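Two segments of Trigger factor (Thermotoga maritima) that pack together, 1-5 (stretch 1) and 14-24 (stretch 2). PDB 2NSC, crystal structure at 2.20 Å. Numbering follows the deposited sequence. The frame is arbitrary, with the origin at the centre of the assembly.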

ATOM      1  N   MET A   1      11.115  -4.200   4.426  1.00 33.90           N
ATOM      2  CA  MET A   1      10.683  -2.843   4.881  1.00 33.64           C
ATOM      3  C   MET A   1      11.914  -2.032   5.252  1.00 32.15           C
ATOM      4  O   MET A   1      12.796  -2.534   5.933  1.00 31.57           O
ATOM      5  CB  MET A   1       9.756  -2.965   6.088  1.00 33.73           C
ATOM      6  CG  MET A   1       9.387  -1.656   6.762  1.00 33.55           C
ATOM      7  SD  MET A   1       8.631  -1.923   8.383  1.00 37.34           S
ATOM      8  CE  MET A   1       6.926  -2.028   7.937  1.00 34.51           C
ATOM      9  N   GLU A   2      11.967  -0.782   4.805  1.00 30.94           N
ATOM     10  CA  GLU A   2      13.098   0.090   5.112  1.00 30.95           C
ATOM     11  C   GLU A   2      12.608   1.415   5.684  1.00 29.17           C
ATOM     12  O   GLU A   2      11.859   2.132   5.027  1.00 28.71           O
ATOM     13  CB  GLU A   2      13.960   0.308   3.852  1.00 30.36           C
ATOM     14  CG  GLU A   2      14.473  -1.014   3.239  1.00 33.37           C
ATOM     15  CD  GLU A   2      15.592  -0.841   2.211  1.00 34.60           C
ATOM     16  OE1 GLU A   2      15.383  -0.122   1.199  1.00 38.80           O
ATOM     17  OE2 GLU A   2      16.675  -1.455   2.406  1.00 40.27           O
ATOM     18  N   VAL A   3      13.019   1.744   6.902  1.00 27.88           N
ATOM     19  CA  VAL A   3      12.627   3.025   7.498  1.00 27.31           C
ATOM     20  C   VAL A   3      13.779   4.036   7.521  1.00 26.90           C
ATOM     21  O   VAL A   3      14.911   3.706   7.862  1.00 27.29           O
ATOM     22  CB  VAL A   3      12.035   2.849   8.915  1.00 27.55           C
ATOM     23  CG1 VAL A   3      13.063   2.265   9.850  1.00 28.72           C
ATOM     24  CG2 VAL A   3      11.541   4.182   9.461  1.00 27.22           C
ATOM     25  N   LYS A   4      13.487   5.271   7.152  1.00 26.17           N
ATOM     26  CA  LYS A   4      14.511   6.292   7.099  1.00 26.37           C
ATOM     27  C   LYS A   4      14.044   7.470   7.944  1.00 24.99           C
ATOM     28  O   LYS A   4      12.899   7.904   7.827  1.00 24.49           O
ATOM     29  CB  LYS A   4      14.777   6.689   5.631  1.00 26.17           C
ATOM     30  CG  LYS A   4      15.672   7.900   5.444  1.00 28.19           C
ATOM     31  CD  LYS A   4      15.714   8.363   3.996  1.00 28.50           C
ATOM     32  CE  LYS A   4      16.535   9.645   3.853  1.00 33.96           C
ATOM     33  NZ  LYS A   4      16.421  10.222   2.462  1.00 37.09           N
ATOM     34  N   GLU A   5      14.915   7.975   8.810  1.00 24.51           N
ATOM     35  CA  GLU A   5      14.574   9.164   9.601  1.00 24.76           C
ATOM     36  C   GLU A   5      14.753  10.411   8.733  1.00 24.92           C
ATOM     37  O   GLU A   5      15.861  10.730   8.333  1.00 24.67           O
ATOM     38  CB  GLU A   5      15.411   9.248  10.880  1.00 24.40           C
ATOM     39  CG  GLU A   5      15.052  10.426  11.765  1.00 24.77           C
ATOM     40  CD  GLU A   5      15.884  10.500  13.046  1.00 25.29           C
ATOM     41  OE1 GLU A   5      15.806   9.586  13.874  1.00 25.46           O
ATOM     42  OE2 GLU A   5      16.603  11.495  13.243  1.00 28.50           O
ATOM     43  N   VAL A  14      10.306  12.421  12.354  1.00 20.66           N
ATOM     44  CA  VAL A  14       9.640  12.087  11.077  1.00 19.75           C
ATOM     45  C   VAL A  14      10.320  10.866  10.443  1.00 19.67           C
ATOM     46  O   VAL A  14      11.545  10.836  10.230  1.00 19.57           O
ATOM     47  CB  VAL A  14       9.654  13.291  10.102  1.00 20.03           C
ATOM     48  CG1 VAL A  14       8.919  12.978   8.814  1.00 18.25           C
ATOM     49  CG2 VAL A  14       9.048  14.519  10.771  1.00 19.59           C
ATOM     50  N   LEU A  15       9.527   9.841  10.179  1.00 18.76           N
ATOM     51  CA  LEU A  15      10.068   8.596   9.681  1.00 18.92           C
ATOM     52  C   LEU A  15       9.351   8.269   8.399  1.00 18.74           C
ATOM     53  O   LEU A  15       8.129   8.411   8.328  1.00 18.85           O
ATOM     54  CB  LEU A  15       9.831   7.467  10.685  1.00 18.83           C
ATOM     55  CG  LEU A  15      10.397   7.614  12.110  1.00 19.51           C
ATOM     56  CD1 LEU A  15       9.892   6.455  12.961  1.00 20.69           C
ATOM     57  CD2 LEU A  15      11.911   7.621  12.092  1.00 15.69           C
ATOM     58  N   GLU A  16      10.113   7.834   7.403  1.00 18.43           N
ATOM     59  CA  GLU A  16       9.572   7.416   6.132  1.00 18.84           C
ATOM     60  C   GLU A  16       9.756   5.916   5.952  1.00 18.85           C
ATOM     61  O   GLU A  16      10.899   5.426   5.869  1.00 18.99           O
ATOM     62  CB  GLU A  16      10.288   8.145   5.009  1.00 19.21           C
ATOM     63  CG  GLU A  16       9.804   7.741   3.635  1.00 21.13           C
ATOM     64  CD  GLU A  16      10.466   8.559   2.565  1.00 27.12           C
ATOM     65  OE1 GLU A  16      11.664   8.305   2.299  1.00 28.96           O
ATOM     66  OE2 GLU A  16       9.793   9.461   1.995  1.00 29.77           O
ATOM     67  N   TYR A  17       8.633   5.200   5.888  1.00 18.46           N
ATOM     68  CA  TYR A  17       8.620   3.747   5.708  1.00 18.12           C
ATOM     69  C   TYR A  17       8.449   3.443   4.231  1.00 18.59           C
ATOM     70  O   TYR A  17       7.515   3.921   3.615  1.00 19.02           O
ATOM     71  CB  TYR A  17       7.470   3.117   6.508  1.00 17.61           C
ATOM     72  CG  TYR A  17       7.712   3.071   7.995  1.00 18.33           C
ATOM     73  CD1 TYR A  17       8.127   1.880   8.607  1.00 20.97           C
ATOM     74  CD2 TYR A  17       7.573   4.216   8.792  1.00 17.32           C
ATOM     75  CE1 TYR A  17       8.370   1.812   9.994  1.00 20.45           C
ATOM     76  CE2 TYR A  17       7.823   4.178  10.187  1.00 18.29           C
ATOM     77  CZ  TYR A  17       8.220   2.966  10.776  1.00 20.00           C
ATOM     78  OH  TYR A  17       8.454   2.877  12.118  1.00 18.94           O
ATOM     79  N   VAL A  18       9.364   2.661   3.669  1.00 18.61           N
ATOM     80  CA  VAL A  18       9.285   2.196   2.280  1.00 18.66           C
ATOM     81  C   VAL A  18       9.078   0.680   2.309  1.00 18.93           C
ATOM     82  O   VAL A  18       9.871  -0.056   2.908  1.00 18.53           O
ATOM     83  CB  VAL A  18      10.578   2.546   1.505  1.00 18.77           C
ATOM     84  CG1 VAL A  18      10.549   1.974   0.076  1.00 18.46           C
ATOM     85  CG2 VAL A  18      10.782   4.064   1.466  1.00 19.15           C
ATOM     86  N   PHE A  19       8.014   0.227   1.657  1.00 19.03           N
ATOM     87  CA  PHE A  19       7.598  -1.160   1.729  1.00 19.02           C
ATOM     88  C   PHE A  19       8.020  -1.912   0.476  1.00 20.20           C
ATOM     89  O   PHE A  19       7.941  -1.381  -0.633  1.00 19.82           O
ATOM     90  CB  PHE A  19       6.083  -1.265   1.945  1.00 17.58           C
ATOM     91  CG  PHE A  19       5.605  -0.574   3.189  1.00 16.94           C
ATOM     92  CD1 PHE A  19       5.640  -1.224   4.414  1.00 15.31           C
ATOM     93  CD2 PHE A  19       5.160   0.751   3.149  1.00 13.78           C
ATOM     94  CE1 PHE A  19       5.209  -0.572   5.585  1.00 14.79           C
ATOM     95  CE2 PHE A  19       4.724   1.394   4.301  1.00 15.92           C
ATOM     96  CZ  PHE A  19       4.760   0.734   5.534  1.00 14.12           C
ATOM     97  N   GLY A  20       8.459  -3.155   0.677  1.00 20.97           N
ATOM     98  CA  GLY A  20       8.936  -3.995  -0.403  1.00 22.66           C
ATOM     99  C   GLY A  20       7.817  -4.763  -1.084  1.00 23.44           C
ATOM    100  O   GLY A  20       6.683  -4.765  -0.611  1.00 23.36           O
ATOM    101  N   ALA A  21       8.146  -5.414  -2.195  1.00 23.51           N
ATOM    102  CA  ALA A  21       7.174  -6.170  -2.984  1.00 23.92           C
ATOM    103  C   ALA A  21       6.409  -7.256  -2.193  1.00 23.96           C
ATOM    104  O   ALA A  21       5.227  -7.501  -2.454  1.00 23.81           O
ATOM    105  CB  ALA A  21       7.870  -6.789  -4.218  1.00 24.51           C
ATOM    106  N   GLU A  22       7.073  -7.904  -1.242  1.00 23.90           N
ATOM    107  CA  GLU A  22       6.436  -8.992  -0.496  1.00 24.08           C
ATOM    108  C   GLU A  22       5.357  -8.468   0.465  1.00 23.14           C
ATOM    109  O   GLU A  22       4.271  -9.039   0.558  1.00 22.84           O
ATOM    110  CB  GLU A  22       7.489  -9.817   0.246  1.00 24.82           C
ATOM    111  CG  GLU A  22       6.927 -10.936   1.137  1.00 29.61           C
ATOM    112  CD  GLU A  22       5.986 -11.911   0.405  1.00 34.18           C
ATOM    113  OE1 GLU A  22       6.445 -12.625  -0.528  1.00 36.24           O
ATOM    114  OE2 GLU A  22       4.788 -11.979   0.787  1.00 36.04           O
ATOM    115  N   GLU A  23       5.672  -7.365   1.153  1.00 21.97           N
ATOM    116  CA  GLU A  23       4.786  -6.710   2.100  1.00 20.82           C
ATOM    117  C   GLU A  23       3.568  -6.158   1.393  1.00 20.15           C
ATOM    118  O   GLU A  23       2.456  -6.225   1.916  1.00 19.20           O
ATOM    119  CB  GLU A  23       5.532  -5.576   2.796  1.00 21.02           C
ATOM    120  CG  GLU A  23       6.587  -6.085   3.752  1.00 22.68           C
ATOM    121  CD  GLU A  23       7.579  -5.024   4.141  1.00 25.15           C
ATOM    122  OE1 GLU A  23       7.928  -4.178   3.286  1.00 26.55           O
ATOM    123  OE2 GLU A  23       8.006  -5.035   5.318  1.00 26.01           O
ATOM    124  N   ILE A  24       3.793  -5.623   0.200  1.00 19.09           N
ATOM    125  CA  ILE A  24       2.732  -5.074  -0.631  1.00 19.33           C
ATOM    126  C   ILE A  24       1.753  -6.188  -1.029  1.00 19.10           C
ATOM    127  O   ILE A  24       0.547  -6.043  -0.866  1.00 18.63           O
ATOM    128  CB  ILE A  24       3.319  -4.358  -1.863  1.00 19.04           C
ATOM    129  CG1 ILE A  24       4.123  -3.138  -1.408  1.00 18.97           C
ATOM    130  CG2 ILE A  24       2.209  -3.941  -2.851  1.00 19.62           C
ATOM    131  CD1 ILE A  24       4.736  -2.345  -2.556  1.00 19.85           C
TER

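The rule that organizes this contact is antiparallel pairing, with strand 2-5 running against strand 14-18 and alternate residues satisfying each other's backbone N and O. Glu2 and Val18 form one hydrogen-bonded pair: Glu2 N donates to Val18 O at 2.9 Å, and Val18 N returns the bond to Glu2 O at 2.9 Å, both nearly straight. Two residues along, Lys4 N reaches Glu16 O at 2.9 Å and Glu16 N reaches Lys4 O at 2.8 Å. Both residues of each pair thus have N and O satisfied across the contact. Val3 and Tyr17, between them, form a non-hydrogen-bonded pair, so their amides and carbonyls gain no partner here. Instead the Val3 CA lies 3.4 Å from Glu16 O, a CA-H...O contact that supplements a carbonyl already bonded to Lys4.

Side chains alternate between faces. Val3, Glu5, Leu15 and Tyr17 share one, where Val3 CG2 sits over the Tyr17 ring, 3.8 Å from its centroid and close to the ring normal, while also meeting Leu15 CB at 3.9 Å. Met1 SD approaches the same ring at its edge, 3.8 Å from Tyr17 CD1. Tyr17 OH finds its hydrogen bond elsewhere in the structure. Glu2, Lys4, Glu16 and Val18 occupy the other face; there Lys4 CD comes only within 4.4 Å of Glu16 OE1, and the extended lysine leads its end away, so no salt bridge joins the two.

Beyond the strand, Glu23 serves two nitrogen donors, a backbone amide and the terminal amine. Its OE1 accepts a firm bond from Gly20 N at 2.9 Å, satisfying the N-cap residue's amide at the helix start. The same carboxylate answers the chain's terminal amine, though weakly: Met1 N lies 3.4 Å from Glu23 OE1. One helical side chain thereby ties the helix start to the beginning of stretch 1.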